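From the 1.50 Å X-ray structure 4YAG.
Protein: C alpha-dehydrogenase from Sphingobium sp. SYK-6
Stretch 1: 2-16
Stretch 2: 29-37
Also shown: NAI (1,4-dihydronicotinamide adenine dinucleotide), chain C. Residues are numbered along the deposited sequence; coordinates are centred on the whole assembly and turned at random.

Stretch 1 2-16: DIAGTTAFITGGASG
Stretch 2 29-37: GARLVLADI

Dinucleotide-binding dehydrogenases illustrate how two parallel strands can build a cofactor site at their C-terminal ends, and C alpha-dehydrogenase offers a compact example. Strand 7-11 and strand 31-36 run in the same direction, their axes 18° apart and 4.7 Å at closest approach. The register pairs T7 with R31, A8 with L32, F9 with V33, I10 with L34 and T11 with A35, with CA-CA separations of 4.7 to 5.1 Å. Backbone angles are extended, from -116/134 at T7 to -123/111 at I10, and from -91/156 at R31 to -157/151 at D36.

The hydrogen-bond ladder is typical of a parallel pair: alternate residues of each strand send both polar backbone groups across. R31 N donates to T6 O (2.8 Å), and A8 N to R31 O (2.9 Å). V33 N then reaches A8 O and I10 N reaches V33 O, both at 2.8 Å, before A35 N closes on I10 O at 3.0 Å and a nearly straight 178°. The last rung, G12 N to A35 O, is short at 2.8 Å but bent to 128°, hence weak. CA-H...O contacts supplement the ladder, as from T7 CA to R31 O (3.3 Å) and F9 CA to V33 O (3.4 Å).

Turns frame the strands. A type II turn from I3 to T6 places G5 at 79/-7; T6 N bonds I3 O at 3.2 Å, and T6 OG1 (chi1 p) bonds the same I3 O at 2.8 Å. Separately, G5 N donates to G29 O (2.8 Å). G29, at 98/3, packs so closely that a CB would lie 2.9 Å from A4 CA. At the end of strand 7-11, a type II turn that begins at I10, still in the strand, and runs to G13 overlaps a type I turn from G12 to S15. G12 adopts 61/29, and a CB on G13 would stand 2.9 Å from L34 CD2.

Apolar side chains separate onto two faces. F9 (chi1 t, chi2 -92°) shares one with V33 (t) and A35; its ring meets them obliquely, with F9 CD2 3.5 Å from V33 CG1 and F9 CZ 3.5 Å from A35 CB. A8, I10, L32 and L34 occupy the other. There I10, L32 and L34 are all m,t, and I10 CD1 lies 4.1 Å from both L32 CD2 and L34 CD2. Before the strands, I3 CG2 rests 3.8 Å from A30 CB. In all, 820 Å² is buried.

The polar chemistry gathers at the carboxylate of D36 (chi1 -155°, chi2 -72°), whose end swings nearer the turn. D36 OD2 accepts a weak bond from A14 N at 3.5 Å and a stronger one from NAI O3B at 2.7 Å, while D36 OD1 accepts NAI O2B at 2.7 Å. The carboxylate thus grips both hydroxyls of the adenosine ribose. S15 OG (chi1 t) donates to NAI O2A at 2.7 Å, and G12 CA approaches NAI O4B to 3.2 Å, where a CB would collide.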

# COMPACT_ATOMS: atom_id res chain seq x y z
N ASP A 2 27.70 12.42 -0.86
CA ASP A 2 28.04 13.78 -0.51
C ASP A 2 27.01 14.89 -0.91
O ASP A 2 26.59 14.97 -2.06
CB ASP A 2 29.37 14.10 -1.17
CG ASP A 2 29.92 15.42 -0.75
OD1 ASP A 2 29.58 15.88 0.36
OD2 ASP A 2 30.70 15.99 -1.53
N ILE A 3 26.69 15.78 0.03
CA ILE A 3 25.61 16.76 -0.16
C ILE A 3 26.02 18.12 -0.75
O ILE A 3 25.22 18.80 -1.37
CB ILE A 3 24.87 17.00 1.19
CG1 ILE A 3 24.23 15.70 1.68
CG2 ILE A 3 23.82 18.12 1.05
CD1 ILE A 3 23.73 15.75 3.13
N ALA A 4 27.27 18.55 -0.56
CA ALA A 4 27.66 19.89 -0.99
C ALA A 4 27.49 20.08 -2.51
O ALA A 4 27.92 19.25 -3.28
CB ALA A 4 29.10 20.19 -0.57
N GLY A 5 26.88 21.19 -2.90
CA GLY A 5 26.72 21.53 -4.31
C GLY A 5 25.57 20.80 -5.00
O GLY A 5 25.27 21.13 -6.15
N THR A 6 24.92 19.83 -4.34
CA THR A 6 23.82 19.09 -4.95
C THR A 6 22.58 19.95 -4.98
O THR A 6 22.54 21.02 -4.36
CB THR A 6 23.41 17.81 -4.19
OG1 THR A 6 22.97 18.16 -2.87
CG2 THR A 6 24.55 16.80 -4.13
N THR A 7 21.57 19.47 -5.71
CA THR A 7 20.24 20.05 -5.60
C THR A 7 19.27 19.00 -5.05
O THR A 7 19.28 17.83 -5.49
CB THR A 7 19.73 20.52 -6.96
OG1 THR A 7 20.55 21.61 -7.42
CG2 THR A 7 18.26 20.96 -6.88
N ALA A 8 18.47 19.42 -4.09
CA ALA A 8 17.47 18.56 -3.45
C ALA A 8 16.08 19.06 -3.81
O ALA A 8 15.78 20.25 -3.64
CB ALA A 8 17.66 18.56 -1.93
N PHE A 9 15.24 18.16 -4.31
CA PHE A 9 13.85 18.43 -4.60
C PHE A 9 13.04 17.82 -3.47
O PHE A 9 13.08 16.59 -3.26
CB PHE A 9 13.49 17.79 -5.94
CG PHE A 9 12.06 18.03 -6.37
CD1 PHE A 9 11.06 17.14 -6.05
CD2 PHE A 9 11.72 19.14 -7.10
CE1 PHE A 9 9.76 17.36 -6.45
CE2 PHE A 9 10.41 19.38 -7.50
CZ PHE A 9 9.44 18.49 -7.19
N ILE A 10 12.31 18.66 -2.75
CA ILE A 10 11.62 18.25 -1.53
C ILE A 10 10.13 18.52 -1.62
O ILE A 10 9.68 19.67 -1.62
CB ILE A 10 12.18 18.99 -0.29
CG1 ILE A 10 13.71 18.93 -0.28
CG2 ILE A 10 11.59 18.43 1.00
CD1 ILE A 10 14.32 19.71 0.84
N THR A 11 9.34 17.45 -1.70
CA THR A 11 7.90 17.64 -1.66
C THR A 11 7.44 17.85 -0.23
O THR A 11 8.00 17.31 0.72
CB THR A 11 7.14 16.48 -2.29
OG1 THR A 11 7.22 15.35 -1.42
CG2 THR A 11 7.69 16.17 -3.67
N GLY A 12 6.44 18.71 -0.06
CA GLY A 12 6.06 19.18 1.26
C GLY A 12 7.20 19.93 1.93
O GLY A 12 7.29 19.98 3.16
N GLY A 13 8.07 20.54 1.12
CA GLY A 13 9.27 21.17 1.62
C GLY A 13 9.07 22.50 2.33
O GLY A 13 10.01 23.06 2.89
N ALA A 14 7.84 23.01 2.31
CA ALA A 14 7.58 24.35 2.85
C ALA A 14 6.94 24.35 4.24
O ALA A 14 6.53 25.41 4.74
CB ALA A 14 6.72 25.14 1.87
N SER A 15 6.85 23.18 4.86
CA SER A 15 6.33 23.10 6.21
C SER A 15 6.89 21.87 6.92
O SER A 15 7.37 20.93 6.27
CB SER A 15 4.80 22.99 6.17
OG SER A 15 4.24 23.00 7.47
N GLY A 16 6.84 21.88 8.25
CA GLY A 16 7.01 20.65 9.01
C GLY A 16 8.32 19.93 8.74
O GLY A 16 9.39 20.54 8.67
N GLY A 29 25.13 22.42 2.32
CA GLY A 29 25.62 22.81 1.00
C GLY A 29 24.74 22.52 -0.20
O GLY A 29 25.16 22.77 -1.34
N ALA A 30 23.54 21.99 0.02
CA ALA A 30 22.61 21.73 -1.08
C ALA A 30 21.85 22.99 -1.46
O ALA A 30 21.57 23.85 -0.61
CB ALA A 30 21.61 20.65 -0.68
N ARG A 31 21.50 23.08 -2.73
CA ARG A 31 20.48 24.01 -3.19
C ARG A 31 19.16 23.30 -3.17
O ARG A 31 19.11 22.07 -3.24
CB ARG A 31 20.78 24.52 -4.61
CG ARG A 31 22.14 25.17 -4.71
CD ARG A 31 22.42 25.73 -6.09
NE ARG A 31 21.75 27.02 -6.29
CZ ARG A 31 21.32 27.46 -7.47
NH1 ARG A 31 21.48 26.72 -8.56
NH2 ARG A 31 20.72 28.63 -7.58
N LEU A 32 18.08 24.06 -3.07
CA LEU A 32 16.76 23.48 -2.81
C LEU A 32 15.71 23.84 -3.84
O LEU A 32 15.63 24.98 -4.30
CB LEU A 32 16.23 23.95 -1.46
CG LEU A 32 17.12 23.74 -0.24
CD1 LEU A 32 16.47 24.43 0.95
CD2 LEU A 32 17.35 22.27 -0.00
N VAL A 33 14.85 22.86 -4.13
CA VAL A 33 13.58 23.12 -4.77
C VAL A 33 12.51 22.59 -3.83
O VAL A 33 12.49 21.38 -3.52
CB VAL A 33 13.47 22.44 -6.14
CG1 VAL A 33 12.09 22.61 -6.74
CG2 VAL A 33 14.51 22.97 -7.06
N LEU A 34 11.67 23.49 -3.35
CA LEU A 34 10.58 23.13 -2.45
C LEU A 34 9.29 23.07 -3.27
O LEU A 34 8.90 24.04 -3.91
CB LEU A 34 10.44 24.14 -1.32
CG LEU A 34 11.72 24.48 -0.58
CD1 LEU A 34 11.44 25.49 0.52
CD2 LEU A 34 12.39 23.26 -0.00
N ALA A 35 8.65 21.90 -3.26
CA ALA A 35 7.44 21.67 -4.01
C ALA A 35 6.31 21.43 -3.01
O ALA A 35 6.43 20.62 -2.10
CB ALA A 35 7.59 20.46 -4.94
N ASP A 36 5.22 22.16 -3.15
CA ASP A 36 4.16 22.13 -2.14
C ASP A 36 2.86 22.58 -2.76
O ASP A 36 2.84 23.44 -3.67
CB ASP A 36 4.56 23.06 -0.98
CG ASP A 36 3.91 22.70 0.34
OD1 ASP A 36 2.69 22.92 0.48
OD2 ASP A 36 4.65 22.21 1.24
N ILE A 37 1.75 22.08 -2.23
CA ILE A 37 0.45 22.44 -2.75
C ILE A 37 -0.07 23.76 -2.15
O ILE A 37 -1.01 24.35 -2.67
CB ILE A 37 -0.56 21.26 -2.50
CG1 ILE A 37 -1.75 21.35 -3.46
CG2 ILE A 37 -1.03 21.24 -1.06
CD1 ILE A 37 -2.63 20.11 -3.40
PA NAI C . 3.05 19.43 7.23
O1A NAI C . 1.61 19.58 6.83
O2A NAI C . 3.61 20.47 8.18
O5B NAI C . 3.96 19.38 5.95
C5B NAI C . 3.51 18.73 4.80
C4B NAI C . 3.54 19.68 3.67
O4B NAI C . 3.18 18.86 2.51
C3B NAI C . 2.61 20.81 3.74
O3B NAI C . 3.27 22.07 3.51
C2B NAI C . 1.60 20.52 2.75
O2B NAI C . 0.99 21.68 2.17
C1B NAI C . 2.26 19.66 1.76
N9A NAI C . 1.36 18.84 1.00
C8A NAI C . 0.26 18.14 1.44
N7A NAI C . -0.35 17.54 0.40
C5A NAI C . 0.35 17.82 -0.74
C6A NAI C . 0.23 17.49 -2.09
N6A NAI C . -0.87 16.75 -2.53
N1A NAI C . 1.14 17.95 -2.99
C2A NAI C . 2.17 18.73 -2.57
N3A NAI C . 2.34 19.07 -1.28
C4A NAI C . 1.45 18.64 -0.36
O3 NAI C . 3.10 18.00 7.91
PN NAI C . 4.34 17.01 8.21
O1N NAI C . 5.69 17.71 8.13
O2N NAI C . 4.03 16.43 9.57
O5D NAI C . 4.21 15.91 7.06
C5D NAI C . 5.34 15.43 6.33
C4D NAI C . 5.29 13.94 6.24
O4D NAI C . 5.58 13.39 7.58
C3D NAI C . 3.99 13.40 5.85
O3D NAI C . 4.18 12.39 4.84
C2D NAI C . 3.42 12.82 7.06
O2D NAI C . 2.51 11.75 6.75
C1D NAI C . 4.57 12.33 7.79
N1N NAI C . 4.50 12.12 9.19
C2N NAI C . 4.36 13.12 10.11
C3N NAI C . 4.33 12.82 11.46
C7N NAI C . 4.19 13.89 12.48
O7N NAI C . 4.01 13.63 13.69
N7N NAI C . 4.35 15.27 12.03
C4N NAI C . 4.44 11.51 11.91
C5N NAI C . 4.64 10.52 10.97
C6N NAI C . 4.67 10.82 9.63